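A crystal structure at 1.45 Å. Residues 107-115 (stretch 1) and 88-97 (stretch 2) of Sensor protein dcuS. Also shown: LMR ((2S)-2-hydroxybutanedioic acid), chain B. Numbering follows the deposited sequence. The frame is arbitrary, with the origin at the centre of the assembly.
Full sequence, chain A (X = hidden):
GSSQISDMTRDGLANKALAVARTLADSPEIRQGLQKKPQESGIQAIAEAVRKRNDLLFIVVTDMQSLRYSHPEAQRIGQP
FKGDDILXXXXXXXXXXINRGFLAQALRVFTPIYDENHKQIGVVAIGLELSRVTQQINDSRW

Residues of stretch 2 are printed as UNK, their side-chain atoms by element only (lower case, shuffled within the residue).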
# COMPACT_ATOMS: atom_id res chain seq x y z
N LEU A 107 6.85 -7.80 4.59
CA LEU A 107 7.20 -6.65 5.40
C LEU A 107 6.30 -5.61 4.73
O LEU A 107 6.39 -5.36 3.52
CB LEU A 107 8.67 -6.28 5.21
CG LEU A 107 9.08 -5.01 5.93
CD1 LEU A 107 8.85 -5.11 7.41
CD2 LEU A 107 10.58 -4.77 5.64
N ARG A 108 5.40 -5.04 5.52
CA ARG A 108 4.39 -4.13 5.00
C ARG A 108 4.41 -2.78 5.66
O ARG A 108 4.61 -2.66 6.85
CB ARG A 108 3.03 -4.81 5.23
CG ARG A 108 2.92 -6.16 4.53
CD ARG A 108 2.15 -7.24 5.33
NE ARG A 108 0.78 -6.86 5.72
CZ ARG A 108 -0.32 -7.24 5.09
NH1 ARG A 108 -0.28 -8.00 4.00
NH2 ARG A 108 -1.50 -6.91 5.61
N VAL A 109 4.19 -1.75 4.85
CA VAL A 109 4.16 -0.38 5.33
C VAL A 109 2.85 0.29 4.90
O VAL A 109 2.22 -0.07 3.88
CB VAL A 109 5.39 0.46 4.84
CG1 VAL A 109 6.68 -0.29 5.22
CG2 VAL A 109 5.34 0.74 3.33
N PHE A 110 2.49 1.30 5.68
CA PHE A 110 1.19 1.96 5.47
C PHE A 110 1.31 3.44 5.74
O PHE A 110 1.96 3.85 6.70
CB PHE A 110 0.14 1.42 6.50
CG PHE A 110 -0.09 -0.05 6.42
CD1 PHE A 110 0.82 -0.94 7.01
CD2 PHE A 110 -1.21 -0.56 5.77
CE1 PHE A 110 0.60 -2.33 6.94
CE2 PHE A 110 -1.42 -1.93 5.70
CZ PHE A 110 -0.51 -2.82 6.29
N THR A 111 0.66 4.24 4.90
CA THR A 111 0.63 5.68 5.14
C THR A 111 -0.75 6.23 4.75
O THR A 111 -1.39 5.74 3.82
CB THR A 111 1.79 6.40 4.36
OG1 THR A 111 2.02 7.70 4.94
CG2 THR A 111 1.45 6.58 2.86
N PRO A 112 -1.23 7.27 5.46
CA PRO A 112 -2.55 7.82 5.13
C PRO A 112 -2.60 8.68 3.88
O PRO A 112 -1.57 9.28 3.50
CB PRO A 112 -2.94 8.60 6.40
CG PRO A 112 -1.63 8.95 7.04
CD PRO A 112 -0.67 7.82 6.71
N ILE A 113 -3.77 8.75 3.25
CA ILE A 113 -4.02 9.58 2.06
C ILE A 113 -4.96 10.70 2.56
O ILE A 113 -6.00 10.40 3.21
CB ILE A 113 -4.75 8.81 0.95
CG1 ILE A 113 -3.90 7.60 0.52
CG2 ILE A 113 -4.98 9.73 -0.28
CD1 ILE A 113 -4.57 6.70 -0.50
N TYR A 114 -4.63 11.95 2.27
CA TYR A 114 -5.43 13.10 2.70
C TYR A 114 -5.96 13.89 1.52
O TYR A 114 -5.33 13.91 0.45
CB TYR A 114 -4.54 14.01 3.55
CG TYR A 114 -4.07 13.39 4.84
CD1 TYR A 114 -4.95 13.24 5.92
CD2 TYR A 114 -2.76 12.94 4.98
CE1 TYR A 114 -4.52 12.67 7.11
CE2 TYR A 114 -2.33 12.37 6.18
CZ TYR A 114 -3.21 12.25 7.23
OH TYR A 114 -2.79 11.71 8.43
N ASP A 115 -7.12 14.53 1.70
CA ASP A 115 -7.61 15.40 0.63
C ASP A 115 -6.93 16.76 0.82
O ASP A 115 -6.05 16.91 1.68
CB ASP A 115 -9.15 15.52 0.62
CG ASP A 115 -9.72 16.16 1.88
OD1 ASP A 115 -8.99 16.84 2.64
OD2 ASP A 115 -10.95 15.97 2.10
N UNK A 88 -3.87 1.03 12.31
CA UNK A 88 -3.24 2.27 12.76
C UNK A 88 -3.31 3.35 11.66
O UNK A 88 -3.54 4.53 11.93
c UNK A 88 -1.77 2.02 13.13
n UNK A 88 2.12 2.43 15.19
c UNK A 88 -1.56 1.43 14.52
c UNK A 88 0.68 2.57 14.80
c UNK A 88 -0.07 1.25 14.84
N UNK A 89 -3.12 2.94 10.40
CA UNK A 89 -3.13 3.87 9.29
C UNK A 89 -4.49 4.47 9.03
O UNK A 89 -4.57 5.60 8.52
c UNK A 89 -2.57 3.19 8.04
N UNK A 90 -5.58 3.77 9.41
CA UNK A 90 -6.92 4.30 9.24
C UNK A 90 -7.21 5.36 10.32
O UNK A 90 -8.28 5.95 10.30
c UNK A 90 -8.67 1.02 8.31
c UNK A 90 -7.94 3.16 9.31
c UNK A 90 -7.90 2.31 8.04
c UNK A 90 -8.50 3.08 6.86
N UNK A 91 -6.24 5.58 11.21
CA UNK A 91 -6.35 6.60 12.26
C UNK A 91 -5.26 7.65 12.10
O UNK A 91 -4.83 8.27 13.06
c UNK A 91 -7.43 5.07 13.93
o UNK A 91 -8.50 5.53 14.35
c UNK A 91 -6.25 5.97 13.64
n UNK A 91 -7.27 3.78 13.69
N UNK A 92 -4.79 7.80 10.85
CA UNK A 92 -3.81 8.82 10.54
C UNK A 92 -2.36 8.59 10.90
O UNK A 92 -1.55 9.53 10.84
N UNK A 93 -2.00 7.37 11.25
CA UNK A 93 -0.62 7.09 11.61
C UNK A 93 0.02 6.11 10.65
O UNK A 93 -0.66 5.24 10.12
c UNK A 93 -0.57 6.48 13.01
c UNK A 93 -0.82 7.47 14.14
o UNK A 93 0.52 9.41 13.65
c UNK A 93 0.37 8.40 14.38
o UNK A 93 1.18 8.10 15.29
N UNK A 94 1.32 6.24 10.41
CA UNK A 94 2.00 5.28 9.56
C UNK A 94 2.24 4.01 10.36
O UNK A 94 2.18 4.03 11.61
c UNK A 94 3.34 5.84 9.08
c UNK A 94 3.12 7.02 8.11
o UNK A 94 4.29 7.91 6.27
o UNK A 94 5.45 7.53 8.11
c UNK A 94 4.38 7.51 7.45
N UNK A 95 2.49 2.91 9.66
CA UNK A 95 2.74 1.65 10.35
C UNK A 95 3.61 0.75 9.50
O UNK A 95 3.66 0.87 8.27
n UNK A 95 0.66 -1.15 11.59
c UNK A 95 1.55 -0.16 11.69
c UNK A 95 1.40 0.97 10.69
o UNK A 95 2.43 -0.14 12.54
N UNK A 96 4.34 -0.13 10.19
CA UNK A 96 5.20 -1.09 9.56
C UNK A 96 4.97 -2.40 10.34
O UNK A 96 4.96 -2.40 11.59
c UNK A 96 7.60 -1.71 9.02
c UNK A 96 6.70 -0.67 9.69
c UNK A 96 6.92 0.71 9.06
N UNK A 97 4.77 -3.48 9.60
CA UNK A 97 4.48 -4.77 10.23
C UNK A 97 4.86 -5.94 9.35
O UNK A 97 5.11 -5.77 8.15
c UNK A 97 2.96 -4.86 10.54
C1 LMR B . -4.38 -7.05 1.23
O1A LMR B . -4.52 -6.56 0.14
O1B LMR B . -5.35 -7.61 1.79
C2 LMR B . -2.98 -7.29 1.69
O2 LMR B . -2.95 -8.12 2.93
C3 LMR B . -2.05 -7.79 0.56
C4 LMR B . -2.22 -9.31 0.39
O4A LMR B . -3.25 -9.74 -0.13
O4B LMR B . -1.33 -10.09 0.84

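Position 88 carries four carbons in a row ending in a nitrogen, an unbranched chain whose end leads away from stretch 1 and touches nothing there. This is lysine, Lys88; its part is local, its backbone O accepting a hydrogen bond from the N of residue 91.

Position 89 has a single side-chain carbon, pointed toward stretch 1, its CB 3.6 Å from CB of Phe110. One carbon means alanine. Ala89 is buried, and its methyl packs on Phe110.

At position 90 there are four carbons, forked at the second after CA, and the CA-to-CB bond points away from stretch 1. That fork gives leucine, and Leu90 makes no contact across the pair.

Position 91 shows two carbons, the second carrying one oxygen and one nitrogen: a short amide, hence asparagine. Asn91 is exposed, its CA-to-CB bond also pointing away.

Position 92 has no side-chain atoms at all, so it is glycine. The backbone agrees, since phi is 78°, a positive value that favours glycine by itself. An ideal CB on Gly92 would lie 3.5 Å from OH of Tyr114. The O of Gly92 sits 3.8 Å from CG of Pro112, and its N closes the turn with a 3.2 Å hydrogen bond to O of Ala89.

Position 93 bears three carbons, the third carrying two oxygens. Two oxygens and no nitrogen at the end make it glutamate. Glu93 is exposed, its CA-to-CB bond pointing away from stretch 1.

Position 94 repeats that composition, three carbons ending in two oxygens, but here one oxygen reaches stretch 1 and accepts a hydrogen bond from OG1 of Thr111. The residue is glutamate, and the bond from Thr111 OG1 to Glu94 OE2 is short, 2.6 Å.

Position 95 has two carbons, the second with one oxygen and one nitrogen, and its CB is 4.2 Å from CD1 of Phe110. It is asparagine. The backbone of Asn95 pairs with Phe110 in both directions, Phe110 N to Asn95 O at 2.9 Å and Asn95 N to Phe110 O at 3.2 Å.

Position 96 carries one carbon bearing two more, branched at CB, beside two apolar side chains of stretch 1. This is valine: Val96 CG2 lies 4.0 Å from CG1 of Val109, and Val96 CG1 lies 4.0 Å from CD1 of Leu107.

Position 97 has one side-chain carbon, its CB at nearest 4.6 Å from O of Arg108, so the backbone makes the contact. One carbon means alanine. Ala97 N donates to Arg108 O at 2.9 Å, and Arg108 N to Ala97 O at 2.7 Å.

The rule is an antiparallel ladder with sorted faces. Hydrogen-bonded pairs alternate with the closer Val109–Val96 pair, which puts valines on one face while Phe110, Asn95, Arg108 and Ala97 share the other. From that second face Arg108 NH1 reaches O2 of the bound malate at 2.9 Å. Beyond the ladder, the Thr111–Glu94 bond and the Ala89–Phe110 packing hold the turn against the strand.

Stretch 2, residues 88-97: KALNGEENVA
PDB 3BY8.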